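Local coordinates for protein glutaredoxin 1 (Francisella tularensis subsp. tularensis, PDB 3MSZ) that probably reduces protein disulfides, as glutaredoxins do with electrons from glutathione, and is seen here with glutathione in its pocket, at residues 54-59 / 71-77; 42-46 / 59-63. All coordinates share one frame. Numbering follows the deposited sequence.

Interaction 1. Residues 54-59 / 71-77; sequences KVIFPI and HIGGFTE. With GSH (glutathione), chain D.
A loop folded over an edge strand makes this contact: residues 54-59, irregular coil between helix 39-50 and strand 64-67, cover the end of strand 70-73 and the turn into helix 75-80. Val55 and His71 are closest in register, their CA atoms 5.2 Å apart. The His71 imidazole (chi1 t) points into the loop; Val55 CG1 sits over one face, 3.9 Å from the ring centroid, a CH-pi contact, and Ile59 CG2 lies 3.6 Å from His71 NE2. Phe57 (chi1 p) leans obliquely on His71, centroids 4.9 Å apart and planes at 48°, while its CZ comes 3.7 Å from Gly73 CA. A water bridges Lys54 O (3.0 Å) and His71 N (2.7 Å). In this thioredoxin-type sheet Ile72 and Gly73 form a classic beta bulge opposite Ile65; Gly73, at phi/psi 127/-150, has a conformation that calls for glycine. Gly74 is the N-cap of helix 75-80, whose first residue hydrogen-bonds glutathione, Phe75 N to GSH O2, at 3.1 Å.

Interaction 2. Residues 42-46 / 59-63; sequences RSKFY and ISTVP. With GSH (glutathione), chain D; CAC (cacodylate ion), chain C.
One aromatic side chain lying flat against a loop backbone can join it to a helix, and Tyr46 illustrates this. Residues 42-46 are regular helix, with Tyr46 N hydrogen-bonded to Arg42 O at 2.8 Å; residues 59-63 are irregular, with Ile59, Thr61, Val62 and Pro63 near extended (psi 150 to 167°), Ser60 turning the chain at psi 15°, and a cis peptide before Pro63. The nearest CA pair is Tyr46 and Ile59, at 6.0 Å. With chi1 m, the Tyr46 ring lies along the loop, and Ser60 CA fits against its face as a CH-pi contact, 3.8 Å from the centroid and 6° off the normal. The phenol tip reaches further, Tyr46 OH lying 3.1 Å from Thr61 C. Ile59 CD1 fills the hollow between two aromatic rings, 3.5 Å from Phe45 CE2 and 3.6 Å from Tyr46 CD1. At the ring edge Val62 CG1 lies 3.8 Å from Tyr46 OH; Val62 CG2 meets Arg42 CD at 4.3 Å. The cis-proline loop is a hallmark of the thioredoxin fold; here Val62 N donates to cacodylate O2 at 3.0 Å, and Pro63 CD lies 3.3 Å from GSH O2. Arg42 hydrogen-bonds to the carbonyls of Ile36 and Asp37, Phe45 meets Tyr9 of strand 6-10, and Val62 and Pro63 touch Cys17 on helix 15-26, so the loop is packed between helices 39-50 and 15-26.

In the fold
Two contacts can meet on one loop from different directions, and here they share Ile59: its CG2 faces His71 in interaction 1, its CD1 the aromatic rings in interaction 2. The centres lie about 11 Å apart, and the segments alternate along the chain. Between them they hold seven of the eight residues around glutathione, Thr61 to Pro63 and Gly74 to Glu77; Tyr16 completes the set. The two sides touch where Phe75 N lies 4.2 Å from Pro63 CG. Thr61 CB is 3.9 Å from GSH SG2, while Val62 packs against Cys14 and Cys17, which are free thiols here but have been seen as a disulfide in this protein, and probably constitute its redox centre.

Interaction 1. Residues 54-59 / 71-77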
# COMPACT_ATOMS: atom_id res chain seq x y z
N LYS A 54 8.24 -1.74 -10.64
CA LYS A 54 8.19 -2.03 -9.19
C LYS A 54 6.91 -2.73 -8.70
O LYS A 54 6.83 -3.15 -7.55
CB LYS A 54 8.40 -0.75 -8.35
CG LYS A 54 9.63 0.09 -8.70
CD LYS A 54 10.93 -0.68 -8.51
CE LYS A 54 12.15 0.18 -8.87
NZ LYS A 54 13.29 -0.02 -7.92
N VAL A 55 5.90 -2.82 -9.55
CA VAL A 55 4.65 -3.43 -9.10
C VAL A 55 4.55 -4.83 -9.68
O VAL A 55 5.24 -5.18 -10.67
CB VAL A 55 3.38 -2.58 -9.45
CG1 VAL A 55 3.42 -1.24 -8.70
CG2 VAL A 55 3.21 -2.39 -10.98
N ILE A 56 3.73 -5.67 -9.06
CA ILE A 56 3.67 -7.07 -9.47
C ILE A 56 2.41 -7.36 -10.25
O ILE A 56 2.20 -8.47 -10.76
CB ILE A 56 3.81 -8.02 -8.26
CG1 ILE A 56 2.68 -7.75 -7.24
CG2 ILE A 56 5.16 -7.79 -7.60
CD1 ILE A 56 2.73 -8.65 -5.99
N PHE A 57 1.55 -6.34 -10.32
CA PHE A 57 0.38 -6.37 -11.16
C PHE A 57 0.02 -4.90 -11.48
O PHE A 57 0.50 -3.98 -10.83
CB PHE A 57 -0.77 -7.15 -10.49
CG PHE A 57 -1.22 -6.58 -9.16
CD1 PHE A 57 -0.84 -7.19 -7.95
CD2 PHE A 57 -2.05 -5.45 -9.11
CE1 PHE A 57 -1.26 -6.66 -6.70
CE2 PHE A 57 -2.50 -4.93 -7.88
CZ PHE A 57 -2.10 -5.53 -6.67
N PRO A 58 -0.80 -4.68 -12.51
CA PRO A 58 -1.07 -3.29 -12.89
C PRO A 58 -2.05 -2.69 -11.91
O PRO A 58 -3.12 -3.28 -11.73
CB PRO A 58 -1.69 -3.42 -14.29
CG PRO A 58 -2.33 -4.77 -14.29
CD PRO A 58 -1.46 -5.65 -13.40
N ILE A 59 -1.69 -1.59 -11.26
CA ILE A 59 -2.53 -1.07 -10.18
C ILE A 59 -3.54 -0.05 -10.69
O ILE A 59 -3.27 0.65 -11.67
CB ILE A 59 -1.69 -0.43 -9.03
CG1 ILE A 59 -0.90 0.80 -9.55
CG2 ILE A 59 -0.73 -1.46 -8.41
CD1 ILE A 59 -0.31 1.71 -8.39
N HIS A 71 6.47 -4.60 -3.81
CA HIS A 71 5.03 -4.36 -3.95
C HIS A 71 4.25 -5.54 -3.37
O HIS A 71 4.40 -6.66 -3.83
CB HIS A 71 4.73 -4.18 -5.44
CG HIS A 71 3.28 -3.97 -5.76
ND1 HIS A 71 2.43 -3.23 -4.96
CD2 HIS A 71 2.53 -4.38 -6.81
CE1 HIS A 71 1.22 -3.21 -5.49
NE2 HIS A 71 1.26 -3.89 -6.63
N ILE A 72 3.39 -5.30 -2.39
CA ILE A 72 2.58 -6.38 -1.83
C ILE A 72 1.22 -6.44 -2.52
O ILE A 72 0.71 -7.54 -2.86
CB ILE A 72 2.34 -6.20 -0.29
CG1 ILE A 72 3.50 -6.76 0.52
CG2 ILE A 72 1.07 -6.92 0.15
CD1 ILE A 72 4.86 -6.24 0.14
N GLY A 73 0.63 -5.27 -2.71
CA GLY A 73 -0.69 -5.17 -3.29
C GLY A 73 -1.62 -4.34 -2.43
O GLY A 73 -1.18 -3.41 -1.74
N GLY A 74 -2.91 -4.67 -2.49
CA GLY A 74 -3.92 -3.99 -1.68
C GLY A 74 -4.17 -4.69 -0.34
O GLY A 74 -3.35 -5.48 0.17
N PHE A 75 -5.34 -4.44 0.23
CA PHE A 75 -5.62 -5.00 1.54
C PHE A 75 -5.77 -6.54 1.57
O PHE A 75 -5.29 -7.20 2.48
CB PHE A 75 -6.87 -4.33 2.09
CG PHE A 75 -7.19 -4.77 3.46
CD1 PHE A 75 -8.34 -5.51 3.72
CD2 PHE A 75 -6.34 -4.45 4.49
CE1 PHE A 75 -8.63 -5.90 5.02
CE2 PHE A 75 -6.61 -4.88 5.79
CZ PHE A 75 -7.77 -5.59 6.04
N THR A 76 -6.45 -7.09 0.56
CA THR A 76 -6.54 -8.53 0.40
C THR A 76 -5.17 -9.17 0.42
O THR A 76 -4.96 -10.16 1.12
CB THR A 76 -7.25 -8.90 -0.90
OG1 THR A 76 -8.62 -8.49 -0.78
CG2 THR A 76 -7.17 -10.42 -1.19
N GLU A 77 -4.23 -8.60 -0.32
CA GLU A 77 -2.90 -9.19 -0.35
C GLU A 77 -2.20 -9.04 0.98
O GLU A 77 -1.45 -9.94 1.39
CB GLU A 77 -2.02 -8.61 -1.46
CG GLU A 77 -2.43 -9.05 -2.86
CD GLU A 77 -3.54 -8.16 -3.45
OE1 GLU A 77 -3.97 -7.17 -2.78
OE2 GLU A 77 -3.98 -8.44 -4.58
N1 GSH D . -10.49 -8.15 -6.38
CA1 GSH D . -10.02 -7.07 -5.53
C1 GSH D . -9.86 -5.74 -6.24
O11 GSH D . -9.17 -5.66 -7.29
O12 GSH D . -10.40 -4.70 -5.77
CB1 GSH D . -10.98 -6.78 -4.39
CG1 GSH D . -10.16 -5.75 -3.62
CD1 GSH D . -10.74 -5.40 -2.30
OE1 GSH D . -11.18 -6.43 -1.43
N2 GSH D . -10.74 -4.09 -2.11
CA2 GSH D . -9.59 -3.37 -2.58
C2 GSH D . -8.36 -3.77 -1.84
O2 GSH D . -7.33 -2.82 -1.59
CB2 GSH D . -9.82 -1.89 -2.36
SG2 GSH D . -10.44 -1.10 -3.86
N3 GSH D . -8.33 -5.06 -1.43
CA3 GSH D . -7.25 -5.92 -1.84
C3 GSH D . -6.97 -5.88 -3.34
O31 GSH D . -7.76 -5.42 -4.19
O32 GSH D . -5.90 -6.31 -3.80
O HOH W 1 7.86 -5.45 -5.99

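Interaction 2. Residues 42-46 / 59-63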
# COMPACT_ATOMS: atom_id res chain seq x y z
N ARG A 42 -3.95 10.57 -8.78
CA ARG A 42 -3.94 9.11 -8.66
C ARG A 42 -3.67 8.44 -9.99
O ARG A 42 -2.91 7.47 -10.05
CB ARG A 42 -5.23 8.56 -8.04
CG ARG A 42 -5.03 8.05 -6.59
CD ARG A 42 -6.34 7.65 -5.91
NE ARG A 42 -7.29 8.77 -5.88
CZ ARG A 42 -8.39 8.84 -6.62
NH1 ARG A 42 -8.70 7.86 -7.45
NH2 ARG A 42 -9.20 9.90 -6.53
N SER A 43 -4.28 8.93 -11.06
CA SER A 43 -4.11 8.22 -12.33
C SER A 43 -2.69 8.39 -12.84
O SER A 43 -2.17 7.51 -13.51
CB SER A 43 -5.13 8.64 -13.39
OG SER A 43 -5.21 10.03 -13.46
N LYS A 44 -2.08 9.53 -12.52
CA LYS A 44 -0.69 9.77 -12.87
C LYS A 44 0.23 8.84 -12.08
O LYS A 44 1.20 8.30 -12.60
CB LYS A 44 -0.32 11.24 -12.59
CG LYS A 44 1.06 11.66 -13.13
CD LYS A 44 1.53 13.02 -12.58
CE LYS A 44 2.88 13.47 -13.19
NZ LYS A 44 3.37 14.80 -12.68
N PHE A 45 -0.04 8.70 -10.79
CA PHE A 45 0.65 7.73 -9.97
C PHE A 45 0.46 6.27 -10.50
O PHE A 45 1.42 5.52 -10.62
CB PHE A 45 0.11 7.86 -8.54
CG PHE A 45 0.50 6.75 -7.64
CD1 PHE A 45 1.77 6.71 -7.08
CD2 PHE A 45 -0.40 5.74 -7.35
CE1 PHE A 45 2.14 5.67 -6.26
CE2 PHE A 45 -0.04 4.70 -6.50
CZ PHE A 45 1.23 4.67 -5.96
N TYR A 46 -0.77 5.88 -10.82
CA TYR A 46 -0.99 4.56 -11.40
C TYR A 46 -0.14 4.33 -12.65
O TYR A 46 0.55 3.30 -12.77
CB TYR A 46 -2.47 4.31 -11.75
CG TYR A 46 -3.43 4.32 -10.56
CD1 TYR A 46 -3.00 3.92 -9.31
CD2 TYR A 46 -4.75 4.77 -10.71
CE1 TYR A 46 -3.86 3.94 -8.21
CE2 TYR A 46 -5.64 4.79 -9.61
CZ TYR A 46 -5.17 4.36 -8.36
OH TYR A 46 -6.01 4.36 -7.26
N ILE A 59 -1.69 -1.59 -11.26
CA ILE A 59 -2.53 -1.07 -10.18
C ILE A 59 -3.54 -0.05 -10.69
O ILE A 59 -3.27 0.65 -11.67
CB ILE A 59 -1.69 -0.43 -9.03
CG1 ILE A 59 -0.90 0.80 -9.55
CG2 ILE A 59 -0.73 -1.46 -8.41
CD1 ILE A 59 -0.31 1.71 -8.39
N SER A 60 -4.69 0.04 -10.03
CA SER A 60 -5.69 1.01 -10.44
C SER A 60 -6.62 1.34 -9.28
O SER A 60 -7.68 1.92 -9.47
CB SER A 60 -6.52 0.46 -11.61
OG SER A 60 -7.30 -0.63 -11.17
N THR A 61 -6.20 0.96 -8.08
CA THR A 61 -6.93 1.29 -6.86
C THR A 61 -5.93 1.61 -5.75
O THR A 61 -4.72 1.36 -5.88
CB THR A 61 -7.80 0.09 -6.40
OG1 THR A 61 -6.96 -1.00 -5.97
CG2 THR A 61 -8.68 -0.40 -7.56
N VAL A 62 -6.43 2.17 -4.66
CA VAL A 62 -5.66 2.26 -3.42
C VAL A 62 -6.45 1.49 -2.38
O VAL A 62 -7.64 1.30 -2.55
CB VAL A 62 -5.44 3.71 -2.96
CG1 VAL A 62 -4.37 4.37 -3.82
CG2 VAL A 62 -6.77 4.48 -3.03
N PRO A 63 -5.79 1.04 -1.31
CA PRO A 63 -4.37 1.28 -1.02
C PRO A 63 -3.42 0.42 -1.87
O PRO A 63 -3.81 -0.63 -2.39
CB PRO A 63 -4.26 0.86 0.46
CG PRO A 63 -5.23 -0.27 0.54
CD PRO A 63 -6.40 0.13 -0.32
N1 GSH D . -10.49 -8.15 -6.38
CA1 GSH D . -10.02 -7.07 -5.53
C1 GSH D . -9.86 -5.74 -6.24
O11 GSH D . -9.17 -5.66 -7.29
O12 GSH D . -10.40 -4.70 -5.77
CB1 GSH D . -10.98 -6.78 -4.39
CG1 GSH D . -10.16 -5.75 -3.62
CD1 GSH D . -10.74 -5.40 -2.30
OE1 GSH D . -11.18 -6.43 -1.43
N2 GSH D . -10.74 -4.09 -2.11
CA2 GSH D . -9.59 -3.37 -2.58
C2 GSH D . -8.36 -3.77 -1.84
O2 GSH D . -7.33 -2.82 -1.59
CB2 GSH D . -9.82 -1.89 -2.36
SG2 GSH D . -10.44 -1.10 -3.86
N3 GSH D . -8.33 -5.06 -1.43
CA3 GSH D . -7.25 -5.92 -1.84
C3 GSH D . -6.97 -5.88 -3.34
O31 GSH D . -7.76 -5.42 -4.19
O32 GSH D . -5.90 -6.31 -3.80
AS CAC C . -10.59 3.86 -5.48
O1 CAC C . -11.43 3.89 -3.96
O2 CAC C . -9.27 2.77 -5.25
C1 CAC C . -11.76 3.19 -6.91
C2 CAC C . -9.88 5.62 -5.94